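Long-range contact in protein BIM1 (Saccharomyces cerevisiae, PDB 2QJX), which binds microtubules and their growing plus ends, here represented by its calponin homology domain: residues T17-L25 / C33-I42. Sequence-based numbering, arbitrary orientation.
Sequences TWLNGLLNL and CGTGAAYCQI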
loop_
_atom_site.group_PDB
_atom_site.type_symbol
_atom_site.label_atom_id
_atom_site.label_comp_id
_atom_site.label_asym_id
_atom_site.label_seq_id
_atom_site.Cartn_x
_atom_site.Cartn_y
_atom_site.Cartn_z
ATOM N N THR A 17 11.163 -7.635 2.031
ATOM C CA THR A 17 12.276 -7.382 1.131
ATOM C C THR A 17 11.737 -6.963 -0.237
ATOM O O THR A 17 12.250 -6.031 -0.855
ATOM C CB THR A 17 13.169 -8.634 0.999
ATOM O OG1 THR A 17 13.829 -8.873 2.252
ATOM C CG2 THR A 17 14.215 -8.442 -0.094
ATOM N N TRP A 18 10.691 -7.645 -0.693
ATOM C CA TRP A 18 10.072 -7.327 -1.980
ATOM C C TRP A 18 9.516 -5.912 -1.959
ATOM O O TRP A 18 9.783 -5.123 -2.858
ATOM C CB TRP A 18 8.925 -8.295 -2.282
ATOM C CG TRP A 18 8.071 -7.869 -3.454
ATOM C CD1 TRP A 18 8.391 -7.952 -4.783
ATOM C CD2 TRP A 18 6.765 -7.281 -3.394
ATOM N NE1 TRP A 18 7.364 -7.454 -5.550
ATOM C CE2 TRP A 18 6.354 -7.035 -4.724
ATOM C CE3 TRP A 18 5.900 -6.936 -2.345
ATOM C CZ2 TRP A 18 5.112 -6.463 -5.034
ATOM C CZ3 TRP A 18 4.667 -6.366 -2.653
ATOM C CH2 TRP A 18 4.288 -6.137 -3.991
ATOM N N LEU A 19 8.736 -5.601 -0.926
ATOM C CA LEU A 19 8.126 -4.281 -0.789
ATOM C C LEU A 19 9.149 -3.156 -0.693
ATOM O O LEU A 19 8.998 -2.108 -1.328
ATOM C CB LEU A 19 7.228 -4.249 0.452
ATOM C CG LEU A 19 6.474 -2.944 0.712
ATOM C CD1 LEU A 19 5.456 -2.723 -0.391
ATOM C CD2 LEU A 19 5.785 -3.013 2.072
ATOM N N ASN A 20 10.185 -3.362 0.114
ATOM C CA ASN A 20 11.207 -2.340 0.283
ATOM C C ASN A 20 11.920 -2.023 -1.022
ATOM O O ASN A 20 12.236 -0.867 -1.288
ATOM C CB ASN A 20 12.231 -2.757 1.346
ATOM C CG ASN A 20 11.700 -2.607 2.762
ATOM O OD1 ASN A 20 10.817 -1.787 3.026
ATOM N ND2 ASN A 20 12.253 -3.387 3.686
ATOM N N GLY A 21 12.173 -3.045 -1.831
ATOM C CA GLY A 21 12.843 -2.820 -3.099
ATOM C C GLY A 21 11.906 -2.160 -4.096
ATOM O O GLY A 21 12.299 -1.256 -4.833
ATOM N N LEU A 22 10.654 -2.606 -4.101
ATOM C CA LEU A 22 9.644 -2.079 -5.009
ATOM C C LEU A 22 9.382 -0.592 -4.816
ATOM O O LEU A 22 9.341 0.166 -5.782
ATOM C CB LEU A 22 8.325 -2.835 -4.822
ATOM C CG LEU A 22 7.150 -2.377 -5.694
ATOM C CD1 LEU A 22 7.401 -2.760 -7.144
ATOM C CD2 LEU A 22 5.864 -3.015 -5.202
ATOM N N LEU A 23 9.200 -0.174 -3.566
ATOM C CA LEU A 23 8.894 1.225 -3.283
ATOM C C LEU A 23 10.019 2.030 -2.643
ATOM O O LEU A 23 9.811 3.171 -2.229
ATOM C CB LEU A 23 7.649 1.301 -2.393
ATOM C CG LEU A 23 6.381 0.685 -2.989
ATOM C CD1 LEU A 23 5.224 0.849 -2.027
ATOM C CD2 LEU A 23 6.068 1.353 -4.322
ATOM N N ASN A 24 11.212 1.451 -2.584
ATOM C CA ASN A 24 12.341 2.125 -1.952
ATOM C C ASN A 24 11.970 2.553 -0.537
ATOM O O ASN A 24 12.067 3.734 -0.174
ATOM C CB ASN A 24 12.784 3.350 -2.747
ATOM C CG ASN A 24 13.926 4.088 -2.075
ATOM O OD1 ASN A 24 14.926 3.480 -1.692
ATOM N ND2 ASN A 24 13.782 5.402 -1.923
ATOM N N LEU A 25 11.524 1.580 0.247
ATOM C CA LEU A 25 11.144 1.809 1.632
ATOM C C LEU A 25 12.152 1.096 2.521
ATOM O O LEU A 25 13.014 0.361 2.031
ATOM C CB LEU A 25 9.736 1.270 1.902
ATOM C CG LEU A 25 8.599 1.964 1.147
ATOM C CD1 LEU A 25 7.265 1.312 1.489
ATOM C CD2 LEU A 25 8.587 3.439 1.513
ATOM N N CYS A 33 2.925 -1.710 7.710
ATOM C CA CYS A 33 2.039 -1.523 6.567
ATOM C C CYS A 33 0.639 -1.140 7.023
ATOM O O CYS A 33 -0.214 -0.782 6.215
ATOM C CB CYS A 33 1.966 -2.797 5.730
ATOM S SG CYS A 33 3.492 -3.182 4.875
ATOM N N GLY A 34 0.406 -1.215 8.328
ATOM C CA GLY A 34 -0.903 -0.874 8.846
ATOM C C GLY A 34 -1.323 0.566 8.613
ATOM O O GLY A 34 -2.513 0.869 8.694
ATOM N N THR A 35 -0.369 1.452 8.314
ATOM C CA THR A 35 -0.696 2.866 8.101
ATOM C C THR A 35 -1.424 3.081 6.785
ATOM O O THR A 35 -1.996 4.144 6.557
ATOM C CB THR A 35 0.559 3.771 8.102
ATOM O OG1 THR A 35 1.305 3.568 6.894
ATOM C CG2 THR A 35 1.443 3.459 9.300
ATOM N N GLY A 36 -1.384 2.070 5.922
ATOM C CA GLY A 36 -2.057 2.149 4.638
ATOM C C GLY A 36 -1.345 2.891 3.518
ATOM O O GLY A 36 -1.771 2.820 2.364
ATOM N N ALA A 37 -0.270 3.599 3.843
ATOM C CA ALA A 37 0.470 4.364 2.844
ATOM C C ALA A 37 1.083 3.475 1.750
ATOM O O ALA A 37 0.914 3.738 0.554
ATOM C CB ALA A 37 1.555 5.190 3.531
ATOM N N ALA A 38 1.793 2.427 2.156
ATOM C CA ALA A 38 2.413 1.519 1.195
ATOM C C ALA A 38 1.365 0.852 0.307
ATOM O O ALA A 38 1.577 0.693 -0.896
ATOM C CB ALA A 38 3.238 0.455 1.928
ATOM N N TYR A 39 0.237 0.455 0.895
ATOM C CA TYR A 39 -0.832 -0.183 0.126
ATOM C C TYR A 39 -1.282 0.744 -0.999
ATOM O O TYR A 39 -1.463 0.316 -2.143
ATOM C CB TYR A 39 -2.025 -0.500 1.034
ATOM C CG TYR A 39 -1.734 -1.510 2.123
ATOM C CD1 TYR A 39 -2.506 -1.546 3.284
ATOM C CD2 TYR A 39 -0.690 -2.428 1.997
ATOM C CE1 TYR A 39 -2.242 -2.464 4.298
ATOM C CE2 TYR A 39 -0.420 -3.357 3.002
ATOM C CZ TYR A 39 -1.198 -3.366 4.150
ATOM O OH TYR A 39 -0.922 -4.268 5.155
ATOM N N CYS A 40 -1.473 2.018 -0.666
ATOM C CA CYS A 40 -1.889 3.000 -1.657
ATOM C C CYS A 40 -0.885 3.077 -2.793
ATOM O O CYS A 40 -1.267 3.070 -3.959
ATOM C CB CYS A 40 -2.009 4.396 -1.034
ATOM S SG CYS A 40 -3.492 4.660 -0.050
ATOM N N GLN A 41 0.400 3.168 -2.458
ATOM C CA GLN A 41 1.400 3.280 -3.509
ATOM C C GLN A 41 1.581 2.019 -4.336
ATOM O O GLN A 41 1.986 2.098 -5.495
ATOM C CB GLN A 41 2.751 3.749 -2.963
ATOM C CG GLN A 41 3.749 3.986 -4.096
ATOM C CD GLN A 41 4.838 4.967 -3.754
ATOM O OE1 GLN A 41 5.344 4.984 -2.632
ATOM N NE2 GLN A 41 5.224 5.782 -4.729
ATOM N N ILE A 42 1.303 0.853 -3.763
ATOM C CA ILE A 42 1.413 -0.361 -4.563
ATOM C C ILE A 42 0.345 -0.227 -5.647
ATOM O O ILE A 42 0.584 -0.522 -6.822
ATOM C CB ILE A 42 1.139 -1.634 -3.743
ATOM C CG1 ILE A 42 2.296 -1.882 -2.775
ATOM C CG2 ILE A 42 0.983 -2.834 -4.674
ATOM C CD1 ILE A 42 2.130 -3.129 -1.940
#
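Leu23 and Gln41 lie side by side, pointing opposite ways, where helices 12-23 and 37-47 of the calponin homology (CH) fold meet. The short axis segments 17-23 and 37-42 approach to 11.3 Å, and their directions differ by 62°. That distance leaves the backbones well apart, and side chains fill the gap in a mostly buried, apolar van der Waals packing. Leu23 CD2 comes to 3.5 Å from Gln41 CG, while its other methyl, CD1, makes a van der Waals contact with Ala38 O at 3.8 Å. Gln41 has CG anti to its own N (chi1 -175°) and stays extended beyond it. Its aliphatic part thus rests on the two Leu23 methyls, and its amide passes on to the C-terminal end of the chain. There OE1 accepts a hydrogen bond from Arg124 NH1, and NE2 bonds to Tyr118 OH and Pro120 O. Arg124 NH1 also bonds to Leu23 O, so one guanidinium nitrogen serves both segments. With an alanine here, Leu23 CD2 would probably lose the CG it rests on, and Arg124 NH1, Tyr118 OH and Pro120 O would lose their amide partner. One turn earlier, Leu19 crosses Ile42 at about a right angle. Leu19 CD1 meets Ile42 CD1 at 3.7 Å. Ile42 holds CG1 beside its backbone N (chi1 -71°), and CD1 continues from there toward Leu19 and Trp18. The Trp18 ring meets this methyl obliquely. Leu22 CD2 lies over one face of the indole, offset toward the rim. Ile42 also touches Leu102 of helix 95-112. At the other end of the contact, Ala38 CB receives Leu25 CD1 at 4.1 Å. The second Leu19 methyl, CD2, turns to Cys33 in the 3-10 segment, 3.6 Å from SG.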